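Local structure of DNA helicase uvsW (Enterobacteria phage T4, 1RIF) at residues D120-F123 against E124-N128; L133-P136 against T137-R141; A149-L153 against E154-G158. The protein couples ATP hydrolysis to 3'-5' unwinding of duplex DNA and drives branch migration of Holliday junctions in phage recombination and repair. The protein carries 1 engineered substitution. All coordinates share one frame; numbering follows the deposited sequence.

Overall arrangement
The chain is the N-terminal part of the helicase, and the three contacts follow one another in its ATP-binding domain, the first of the helicase domains, built on a parallel sheet of P-loop NTPase type. Contact 1 lies on helix 116-128; the chain then forms strand 130-133, turns through the predicted ATP-binding loop of contact 2 and climbs helix 141-155 to its C-terminal end, contact 3. Contact 1 is central, about 14 Å centre to centre from the others: Ala121 packs on Leu135 of contact 2, and Leu126 on Tyr151 of contact 3. Contacts 2 and 3, with centres about 22 Å apart, do not touch; they are joined by helix 141-155, while helix 116-128 packs against both.

Contact 1: D120-F123 against E124-N128; sequences DAVF and EGLVN
Val127 lays its CG2 methyl over one face of the Phe123 ring, 3.8 Å from the ring centroid and 20° off the ring normal, a CH-pi contact displaced toward the CZ side. A beta-branched residue suits this place because, with CG1 anti to the backbone N (chi1 174°), CG2 falls beside the backbone N and over the ring. On another flank Val122 and Leu126 run side by side, CG1 of Val122 lying 3.9 Å from CD1 of Leu126. Both pairs are spaced i to i+4 on helix 116-128, and the main chain beneath them is regular alpha-helix, with bonds such as Leu126 N to Val122 O at 3.0 Å. Asn128 turns its amide back so that ND2 donates to Glu124 O at 2.8 Å, in the carbonyl plane and on a lone pair; the same oxygen also takes the backbone N-H of Asn128, a double grip on that carbonyl, while OD1 of Asn128 is hydrogen-bonded to Lys88. Further out, Phe96 of helix 93-101 meets the Phe123 ring with planes at about 45°, while Ile144 and Leu148 of helix 141-155 pack on Val122 and Leu126 respectively. Asp120 forms a salt bridge with Arg93 and Glu124 one with Arg131.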
ATOM      1  N   ASP A 120      -0.443 -12.028  13.965  1.00 18.95           N
ATOM      2  CA  ASP A 120      -1.168 -10.819  14.335  1.00 18.11           C
ATOM      3  C   ASP A 120      -1.090  -9.770  13.220  1.00 17.80           C
ATOM      4  O   ASP A 120      -2.105  -9.193  12.827  1.00 17.86           O
ATOM      5  CB  ASP A 120      -0.597 -10.227  15.634  1.00 19.58           C
ATOM      6  CG  ASP A 120      -1.017 -11.007  16.878  1.00 23.33           C
ATOM      7  OD1 ASP A 120      -1.885 -11.906  16.766  1.00 24.86           O
ATOM      8  OD2 ASP A 120      -0.483 -10.712  17.973  1.00 24.42           O
ATOM      9  N   ALA A 121       0.119  -9.526  12.718  1.00 17.34           N
ATOM     10  CA  ALA A 121       0.330  -8.542  11.653  1.00 17.37           C
ATOM     11  C   ALA A 121      -0.505  -8.871  10.410  1.00 19.45           C
ATOM     12  O   ALA A 121      -1.168  -7.990   9.842  1.00 17.76           O
ATOM     13  CB  ALA A 121       1.810  -8.478  11.291  1.00 17.01           C
ATOM     14  N   VAL A 122      -0.467 -10.138   9.991  1.00 18.30           N
ATOM     15  CA  VAL A 122      -1.224 -10.584   8.824  1.00 19.30           C
ATOM     16  C   VAL A 122      -2.722 -10.404   9.052  1.00 19.70           C
ATOM     17  O   VAL A 122      -3.435  -9.907   8.180  1.00 19.53           O
ATOM     18  CB  VAL A 122      -0.939 -12.076   8.502  1.00 20.70           C
ATOM     19  CG1 VAL A 122      -1.929 -12.585   7.465  1.00 21.83           C
ATOM     20  CG2 VAL A 122       0.484 -12.236   7.986  1.00 20.53           C
ATOM     21  N   PHE A 123      -3.197 -10.803  10.229  1.00 18.96           N
ATOM     22  CA  PHE A 123      -4.611 -10.672  10.557  1.00 18.56           C
ATOM     23  C   PHE A 123      -5.040  -9.199  10.555  1.00 19.91           C
ATOM     24  O   PHE A 123      -6.083  -8.850   9.997  1.00 19.42           O
ATOM     25  CB  PHE A 123      -4.904 -11.293  11.922  1.00 16.31           C
ATOM     26  CG  PHE A 123      -6.353 -11.211  12.318  1.00 18.30           C
ATOM     27  CD1 PHE A 123      -7.308 -11.993  11.669  1.00 17.41           C
ATOM     28  CD2 PHE A 123      -6.767 -10.328  13.312  1.00 17.67           C
ATOM     29  CE1 PHE A 123      -8.647 -11.895  11.998  1.00 17.46           C
ATOM     30  CE2 PHE A 123      -8.110 -10.221  13.653  1.00 16.87           C
ATOM     31  CZ  PHE A 123      -9.052 -11.004  12.994  1.00 18.46           C
ATOM     32  N   GLU A 124      -4.235  -8.346  11.187  1.00 20.81           N
ATOM     33  CA  GLU A 124      -4.505  -6.907  11.255  1.00 22.43           C
ATOM     34  C   GLU A 124      -4.621  -6.299   9.859  1.00 22.63           C
ATOM     35  O   GLU A 124      -5.508  -5.476   9.596  1.00 22.62           O
ATOM     36  CB  GLU A 124      -3.369  -6.185  11.990  1.00 24.30           C
ATOM     37  CG  GLU A 124      -3.716  -5.669  13.367  1.00 29.73           C
ATOM     38  CD  GLU A 124      -4.665  -4.482  13.341  1.00 29.98           C
ATOM     39  OE1 GLU A 124      -4.314  -3.432  12.759  1.00 30.13           O
ATOM     40  OE2 GLU A 124      -5.766  -4.606  13.916  1.00 33.24           O
ATOM     41  N   GLY A 125      -3.705  -6.704   8.981  1.00 22.13           N
ATOM     42  CA  GLY A 125      -3.678  -6.188   7.624  1.00 20.51           C
ATOM     43  C   GLY A 125      -4.859  -6.609   6.786  1.00 20.99           C
ATOM     44  O   GLY A 125      -5.497  -5.776   6.134  1.00 19.46           O
ATOM     45  N   LEU A 126      -5.158  -7.905   6.808  1.00 19.57           N
ATOM     46  CA  LEU A 126      -6.271  -8.437   6.040  1.00 19.08           C
ATOM     47  C   LEU A 126      -7.615  -7.821   6.421  1.00 18.05           C
ATOM     48  O   LEU A 126      -8.343  -7.342   5.557  1.00 17.87           O
ATOM     49  CB  LEU A 126      -6.331  -9.955   6.191  1.00 19.07           C
ATOM     50  CG  LEU A 126      -5.158 -10.712   5.558  1.00 19.34           C
ATOM     51  CD1 LEU A 126      -5.393 -12.217   5.694  1.00 20.58           C
ATOM     52  CD2 LEU A 126      -5.009 -10.319   4.089  1.00 19.11           C
ATOM     53  N   VAL A 127      -7.940  -7.835   7.711  1.00 18.16           N
ATOM     54  CA  VAL A 127      -9.204  -7.277   8.187  1.00 18.63           C
ATOM     55  C   VAL A 127      -9.396  -5.808   7.789  1.00 20.00           C
ATOM     56  O   VAL A 127     -10.448  -5.418   7.266  1.00 17.99           O
ATOM     57  CB  VAL A 127      -9.308  -7.371   9.716  1.00 17.44           C
ATOM     58  CG1 VAL A 127     -10.550  -6.648  10.194  1.00 18.65           C
ATOM     59  CG2 VAL A 127      -9.356  -8.818  10.142  1.00 18.41           C
ATOM     60  N   ASN A 128      -8.367  -5.005   8.033  1.00 19.97           N
ATOM     61  CA  ASN A 128      -8.419  -3.584   7.740  1.00 19.71           C
ATOM     62  C   ASN A 128      -8.052  -3.187   6.312  1.00 19.63           C
ATOM     63  O   ASN A 128      -8.096  -2.009   5.963  1.00 20.29           O
ATOM     64  CB  ASN A 128      -7.557  -2.854   8.760  1.00 20.09           C
ATOM     65  CG  ASN A 128      -8.047  -3.078  10.170  1.00 20.26           C
ATOM     66  OD1 ASN A 128      -9.090  -2.555  10.561  1.00 19.31           O
ATOM     67  ND2 ASN A 128      -7.313  -3.881  10.935  1.00 18.82           N
TER

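Contact 2: L133-P136 against T137-R141; sequences LNLP and TSAGR. Engineered in segment 137-141: Arg141 (natural residue Lys).
The guanidinium group of Arg141, an engineered residue where the natural protein has lysine, reaches back along the loop to the main-chain oxygen of Leu135. NH2 gives the shorter bond, 2.9 Å to Leu135 O, with the donor in the carbonyl plane although the oxygen lies 27° out of the guanidinium plane; NE adds a weak bond to Leu135 O at 3.2 Å. The side chain is extended from CG to NE (chi2 175°), which gives it the length to span the loop.

Packing is closest on the inner side. CB of Ala139 faces CB of Leu135 at 3.8 Å, and Leu135 in turn rests on Ala121 of helix 116-128; a methyl group fits where the turn folds against the leucine. Ala139 N also donates to Pro136 O at 2.7 Å, closing a type I beta turn from Pro136 to Ala139, although this donor stands 45° above the carbonyl plane. Thr137 and Ser138 take the two central positions, and Pro136, having no N-H, gives only its carbonyl to the turn.

The outer side is looser. Pro136, Thr137 and Ser138 are exposed at the bend, where Ser138 OG lies 3.9 Å from Pro136 CG. Gly140 follows, and glycine tolerates the positive phi modelled here, though the position of its N is less sure.

This loop between strand 130-133 and helix 141-155 is the P-loop (Walker A) position of the fold, and its residues are predicted to bind ATP. NH1 of Arg141 forms salt bridges with Asp232 and Glu233 of the predicted DEAH-box motif, so in this structure one guanidinium links the nucleotide loop to that acidic motif while its other nitrogens hold the loop's own carbonyl.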
ATOM      1  N   LEU A 133       2.582  -1.691   8.243  1.00 20.86           N
ATOM      2  CA  LEU A 133       2.929  -2.661   9.256  1.00 20.71           C
ATOM      3  C   LEU A 133       4.299  -2.277   9.784  1.00 22.04           C
ATOM      4  O   LEU A 133       5.312  -2.444   9.104  1.00 19.69           O
ATOM      5  CB  LEU A 133       2.940  -4.061   8.647  1.00 19.59           C
ATOM      6  CG  LEU A 133       1.629  -4.459   7.966  1.00 17.32           C
ATOM      7  CD1 LEU A 133       1.797  -5.819   7.317  1.00 16.49           C
ATOM      8  CD2 LEU A 133       0.490  -4.468   8.983  1.00 16.30           C
ATOM      9  N   ASN A 134       4.313  -1.747  10.999  1.00 23.20           N
ATOM     10  CA  ASN A 134       5.544  -1.302  11.622  1.00 25.72           C
ATOM     11  C   ASN A 134       6.236  -2.422  12.400  1.00 26.55           C
ATOM     12  O   ASN A 134       6.059  -2.546  13.610  1.00 27.16           O
ATOM     13  CB  ASN A 134       5.228  -0.114  12.533  1.00 26.49           C
ATOM     14  CG  ASN A 134       6.464   0.481  13.168  1.00 28.90           C
ATOM     15  OD1 ASN A 134       7.530   0.514  12.556  1.00 30.12           O
ATOM     16  ND2 ASN A 134       6.326   0.970  14.397  1.00 28.09           N
ATOM     17  N   LEU A 135       7.021  -3.241  11.701  1.00 28.21           N
ATOM     18  CA  LEU A 135       7.736  -4.339  12.346  1.00 30.64           C
ATOM     19  C   LEU A 135       9.205  -4.322  11.968  1.00 30.92           C
ATOM     20  O   LEU A 135       9.553  -3.970  10.843  1.00 30.42           O
ATOM     21  CB  LEU A 135       7.145  -5.699  11.955  1.00 30.94           C
ATOM     22  CG  LEU A 135       5.729  -5.747  11.392  1.00 31.35           C
ATOM     23  CD1 LEU A 135       5.789  -5.438   9.906  1.00 32.19           C
ATOM     24  CD2 LEU A 135       5.136  -7.124  11.605  1.00 32.21           C
ATOM     25  N   PRO A 136      10.085  -4.719  12.907  1.00 32.33           N
ATOM     26  CA  PRO A 136      11.541  -4.771  12.729  1.00 32.69           C
ATOM     27  C   PRO A 136      11.984  -5.713  11.608  1.00 33.98           C
ATOM     28  O   PRO A 136      11.334  -6.726  11.332  1.00 34.07           O
ATOM     29  CB  PRO A 136      12.039  -5.211  14.103  1.00 32.27           C
ATOM     30  CG  PRO A 136      10.918  -6.068  14.603  1.00 33.22           C
ATOM     31  CD  PRO A 136       9.707  -5.254  14.228  1.00 32.96           C
ATOM     32  N   THR A 137      13.098  -5.372  10.969  1.00 34.62           N
ATOM     33  CA  THR A 137      13.616  -6.167   9.862  1.00 36.94           C
ATOM     34  C   THR A 137      13.794  -7.645  10.232  1.00 36.72           C
ATOM     35  O   THR A 137      13.922  -8.509   9.362  1.00 36.26           O
ATOM     36  CB  THR A 137      14.960  -5.582   9.359  1.00 37.53           C
ATOM     37  OG1 THR A 137      14.889  -4.148   9.382  1.00 39.08           O
ATOM     38  CG2 THR A 137      15.239  -6.030   7.921  1.00 38.16           C
ATOM     39  N   SER A 138      13.785  -7.935  11.527  1.00 38.03           N
ATOM     40  CA  SER A 138      13.947  -9.312  11.988  1.00 39.47           C
ATOM     41  C   SER A 138      12.624 -10.081  11.998  1.00 39.77           C
ATOM     42  O   SER A 138      12.619 -11.312  11.963  1.00 41.26           O
ATOM     43  CB  SER A 138      14.572  -9.334  13.390  1.00 39.55           C
ATOM     44  OG  SER A 138      13.754  -8.664  14.339  1.00 39.99           O
ATOM     45  N   ALA A 139      11.507  -9.358  12.035  1.00 39.20           N
ATOM     46  CA  ALA A 139      10.181  -9.982  12.054  1.00 38.80           C
ATOM     47  C   ALA A 139       9.921 -10.897  10.850  1.00 37.54           C
ATOM     48  O   ALA A 139       8.762 -11.192  10.535  1.00 36.56           O
ATOM     49  CB  ALA A 139       9.094  -8.900  12.135  1.00 38.62           C
ATOM     50  N   GLY A 140      10.996 -11.342  10.192  1.00 36.15           N
ATOM     51  CA  GLY A 140      10.876 -12.218   9.033  1.00 34.17           C
ATOM     52  C   GLY A 140       9.676 -11.803   8.213  1.00 32.23           C
ATOM     53  O   GLY A 140       8.701 -12.553   8.089  1.00 33.89           O
ATOM     54  N   ARG A 141       9.754 -10.601   7.653  1.00 29.28           N
ATOM     55  CA  ARG A 141       8.667 -10.029   6.875  1.00 26.12           C
ATOM     56  C   ARG A 141       8.300 -10.760   5.615  1.00 22.33           C
ATOM     57  O   ARG A 141       7.208 -10.562   5.115  1.00 23.90           O
ATOM     58  CB  ARG A 141       8.977  -8.589   6.497  1.00 26.51           C
ATOM     59  CG  ARG A 141       9.242  -7.660   7.654  1.00 26.98           C
ATOM     60  CD  ARG A 141       9.651  -6.350   7.075  1.00 27.16           C
ATOM     61  NE  ARG A 141      10.231  -5.453   8.053  1.00 28.49           N
ATOM     62  CZ  ARG A 141      10.957  -4.396   7.717  1.00 28.73           C
ATOM     63  NH1 ARG A 141      11.178  -4.135   6.431  1.00 27.61           N
ATOM     64  NH2 ARG A 141      11.454  -3.602   8.659  1.00 28.57           N
TER

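Contact 3: A149-L153 against E154-G158; sequences ARYYL and ENYEG
With CG anti to the backbone N in Tyr152 (chi1 -177°) and anti to the carbonyl carbon in Tyr156 (chi1 -60°), the two rings come together on one flank of the helix end. The Tyr156 CB methylene sits over a face of the Tyr152 ring, 3.6 Å from its centroid, in a CH-pi contact. The ring planes are nearly parallel, 9° apart, but slid so far that they barely overlap, and the centroids are 5.0 Å apart. Tyr152 also packs on Met228 of strand 226-232, so this flank of the helix faces the parallel sheet of the ATP-binding domain. Past the edge of the Tyr152 ring, Gly158 N makes a weak bond to the hydroxyl OH at 3.3 Å; glycine fits where the chain passes close to that oxygen.

On the neighbouring flank, Asn155 folds its amide back over Tyr151. ND2 lies above the centre of the Tyr151 ring and donates to Tyr151 O at 2.9 Å, an oxygen that also accepts from Asn155 N. Tyr156, the first residue after helix 141-155 to leave helical angles, still donates its N-H to Tyr152 O at 2.8 Å.

On a third flank NH1 of Arg150 and OE2 of Glu154 form a salt bridge, modelled so short that its length is doubtful. Helix 93-101 and the loop after it supply Trp99, in a hydrogen bond, and Lys102, in a salt bridge, as partners for OE1 of Glu154, and Tyr151 OH bonds to Glu89. Held by Lys102 and Trp99, with the charge of Arg150 nearby, the Glu154 carboxylate is probably stabilised as the anion, while the asparagine amide takes up a carbonyl at a helix end where the chain turns away.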
ATOM      1  N   ALA A 149      -0.173 -12.521   0.544  1.00 14.94           N
ATOM      2  CA  ALA A 149      -0.386 -12.826  -0.875  1.00 15.98           C
ATOM      3  C   ALA A 149      -1.162 -14.148  -1.063  1.00 18.10           C
ATOM      4  O   ALA A 149      -2.043 -14.237  -1.919  1.00 16.76           O
ATOM      5  CB  ALA A 149       0.954 -12.877  -1.611  1.00 15.51           C
ATOM      6  N   ARG A 150      -0.830 -15.163  -0.261  1.00 18.03           N
ATOM      7  CA  ARG A 150      -1.513 -16.468  -0.289  1.00 18.78           C
ATOM      8  C   ARG A 150      -3.012 -16.262  -0.041  1.00 18.51           C
ATOM      9  O   ARG A 150      -3.858 -16.783  -0.765  1.00 18.71           O
ATOM     10  CB  ARG A 150      -0.996 -17.361   0.841  1.00 19.33           C
ATOM     11  CG  ARG A 150      -0.863 -18.843   0.533  1.00 22.14           C
ATOM     12  CD  ARG A 150      -2.001 -19.456  -0.256  1.00 25.03           C
ATOM     13  NE  ARG A 150      -1.416 -20.266  -1.322  1.00 27.79           N
ATOM     14  CZ  ARG A 150      -1.914 -21.405  -1.792  1.00 27.44           C
ATOM     15  NH1 ARG A 150      -3.035 -21.911  -1.306  1.00 28.81           N
ATOM     16  NH2 ARG A 150      -1.261 -22.050  -2.748  1.00 26.58           N
ATOM     17  N   TYR A 151      -3.327 -15.524   1.020  1.00 17.21           N
ATOM     18  CA  TYR A 151      -4.707 -15.251   1.370  1.00 16.88           C
ATOM     19  C   TYR A 151      -5.440 -14.626   0.200  1.00 15.10           C
ATOM     20  O   TYR A 151      -6.511 -15.079  -0.172  1.00 17.76           O
ATOM     21  CB  TYR A 151      -4.789 -14.298   2.560  1.00 18.32           C
ATOM     22  CG  TYR A 151      -6.211 -13.943   2.914  1.00 20.82           C
ATOM     23  CD1 TYR A 151      -6.944 -14.729   3.803  1.00 21.82           C
ATOM     24  CD2 TYR A 151      -6.857 -12.868   2.296  1.00 22.70           C
ATOM     25  CE1 TYR A 151      -8.285 -14.459   4.065  1.00 24.79           C
ATOM     26  CE2 TYR A 151      -8.198 -12.592   2.550  1.00 25.02           C
ATOM     27  CZ  TYR A 151      -8.905 -13.391   3.435  1.00 25.37           C
ATOM     28  OH  TYR A 151     -10.233 -13.127   3.690  1.00 28.97           O
ATOM     29  N   TYR A 152      -4.865 -13.572  -0.365  1.00 14.02           N
ATOM     30  CA  TYR A 152      -5.482 -12.887  -1.495  1.00 15.21           C
ATOM     31  C   TYR A 152      -5.658 -13.832  -2.684  1.00 15.30           C
ATOM     32  O   TYR A 152      -6.721 -13.884  -3.310  1.00 14.65           O
ATOM     33  CB  TYR A 152      -4.628 -11.696  -1.934  1.00 13.76           C
ATOM     34  CG  TYR A 152      -5.269 -10.928  -3.055  1.00 14.12           C
ATOM     35  CD1 TYR A 152      -6.218  -9.935  -2.796  1.00 13.11           C
ATOM     36  CD2 TYR A 152      -5.016 -11.269  -4.381  1.00 14.68           C
ATOM     37  CE1 TYR A 152      -6.906  -9.313  -3.831  1.00 14.78           C
ATOM     38  CE2 TYR A 152      -5.695 -10.657  -5.419  1.00 16.89           C
ATOM     39  CZ  TYR A 152      -6.643  -9.684  -5.143  1.00 17.26           C
ATOM     40  OH  TYR A 152      -7.354  -9.125  -6.188  1.00 19.35           O
ATOM     41  N   LEU A 153      -4.598 -14.570  -2.990  1.00 15.23           N
ATOM     42  CA  LEU A 153      -4.590 -15.518  -4.099  1.00 15.91           C
ATOM     43  C   LEU A 153      -5.791 -16.464  -4.007  1.00 17.22           C
ATOM     44  O   LEU A 153      -6.502 -16.691  -4.990  1.00 16.72           O
ATOM     45  CB  LEU A 153      -3.264 -16.296  -4.071  1.00 16.25           C
ATOM     46  CG  LEU A 153      -2.648 -17.083  -5.242  1.00 18.06           C
ATOM     47  CD1 LEU A 153      -3.057 -18.517  -5.161  1.00 18.01           C
ATOM     48  CD2 LEU A 153      -3.016 -16.461  -6.576  1.00 16.71           C
ATOM     49  N   GLU A 154      -6.033 -16.996  -2.817  1.00 17.73           N
ATOM     50  CA  GLU A 154      -7.136 -17.928  -2.622  1.00 18.31           C
ATOM     51  C   GLU A 154      -8.534 -17.312  -2.637  1.00 19.05           C
ATOM     52  O   GLU A 154      -9.506 -17.983  -2.982  1.00 19.51           O
ATOM     53  CB  GLU A 154      -6.953 -18.675  -1.302  1.00 17.10           C
ATOM     54  CG  GLU A 154      -5.646 -19.410  -1.174  1.00 19.56           C
ATOM     55  CD  GLU A 154      -5.621 -20.309   0.047  1.00 21.98           C
ATOM     56  OE1 GLU A 154      -6.517 -20.165   0.908  1.00 21.30           O
ATOM     57  OE2 GLU A 154      -4.699 -21.149   0.147  1.00 22.65           O
ATOM     58  N   ASN A 155      -8.638 -16.041  -2.276  1.00 19.31           N
ATOM     59  CA  ASN A 155      -9.936 -15.386  -2.195  1.00 20.03           C
ATOM     60  C   ASN A 155     -10.336 -14.376  -3.275  1.00 19.86           C
ATOM     61  O   ASN A 155     -11.497 -13.966  -3.327  1.00 19.78           O
ATOM     62  CB  ASN A 155     -10.059 -14.731  -0.818  1.00 21.17           C
ATOM     63  CG  ASN A 155     -10.108 -15.751   0.299  1.00 23.72           C
ATOM     64  OD1 ASN A 155     -11.140 -16.385   0.524  1.00 25.08           O
ATOM     65  ND2 ASN A 155      -8.989 -15.934   0.990  1.00 22.71           N
ATOM     66  N   TYR A 156      -9.392 -13.967  -4.123  1.00 20.87           N
ATOM     67  CA  TYR A 156      -9.684 -12.998  -5.177  1.00 20.45           C
ATOM     68  C   TYR A 156      -9.000 -13.331  -6.494  1.00 21.30           C
ATOM     69  O   TYR A 156      -8.005 -14.046  -6.521  1.00 20.87           O
ATOM     70  CB  TYR A 156      -9.276 -11.592  -4.742  1.00 20.82           C
ATOM     71  CG  TYR A 156      -9.984 -11.113  -3.499  1.00 21.70           C
ATOM     72  CD1 TYR A 156      -9.566 -11.526  -2.233  1.00 21.31           C
ATOM     73  CD2 TYR A 156     -11.075 -10.251  -3.584  1.00 21.28           C
ATOM     74  CE1 TYR A 156     -10.210 -11.093  -1.091  1.00 20.88           C
ATOM     75  CE2 TYR A 156     -11.727  -9.813  -2.439  1.00 21.29           C
ATOM     76  CZ  TYR A 156     -11.288 -10.239  -1.199  1.00 20.25           C
ATOM     77  OH  TYR A 156     -11.926  -9.812  -0.061  1.00 20.38           O
ATOM     78  N   GLU A 157      -9.531 -12.783  -7.583  1.00 23.04           N
ATOM     79  CA  GLU A 157      -8.991 -13.043  -8.907  1.00 26.49           C
ATOM     80  C   GLU A 157      -7.907 -12.119  -9.448  1.00 26.59           C
ATOM     81  O   GLU A 157      -7.247 -12.458 -10.432  1.00 29.23           O
ATOM     82  CB  GLU A 157     -10.116 -13.072  -9.927  1.00 29.15           C
ATOM     83  CG  GLU A 157     -10.974 -14.303  -9.890  1.00 36.09           C
ATOM     84  CD  GLU A 157     -11.802 -14.402 -11.140  1.00 39.39           C
ATOM     85  OE1 GLU A 157     -12.431 -13.380 -11.504  1.00 43.02           O
ATOM     86  OE2 GLU A 157     -11.823 -15.484 -11.761  1.00 42.15           O
ATOM     87  N   GLY A 158      -7.713 -10.955  -8.851  1.00 24.64           N
ATOM     88  CA  GLY A 158      -6.673 -10.082  -9.381  1.00 24.34           C
ATOM     89  C   GLY A 158      -5.243 -10.592  -9.222  1.00 21.58           C
ATOM     90  O   GLY A 158      -4.997 -11.788  -9.036  1.00 20.98           O
TER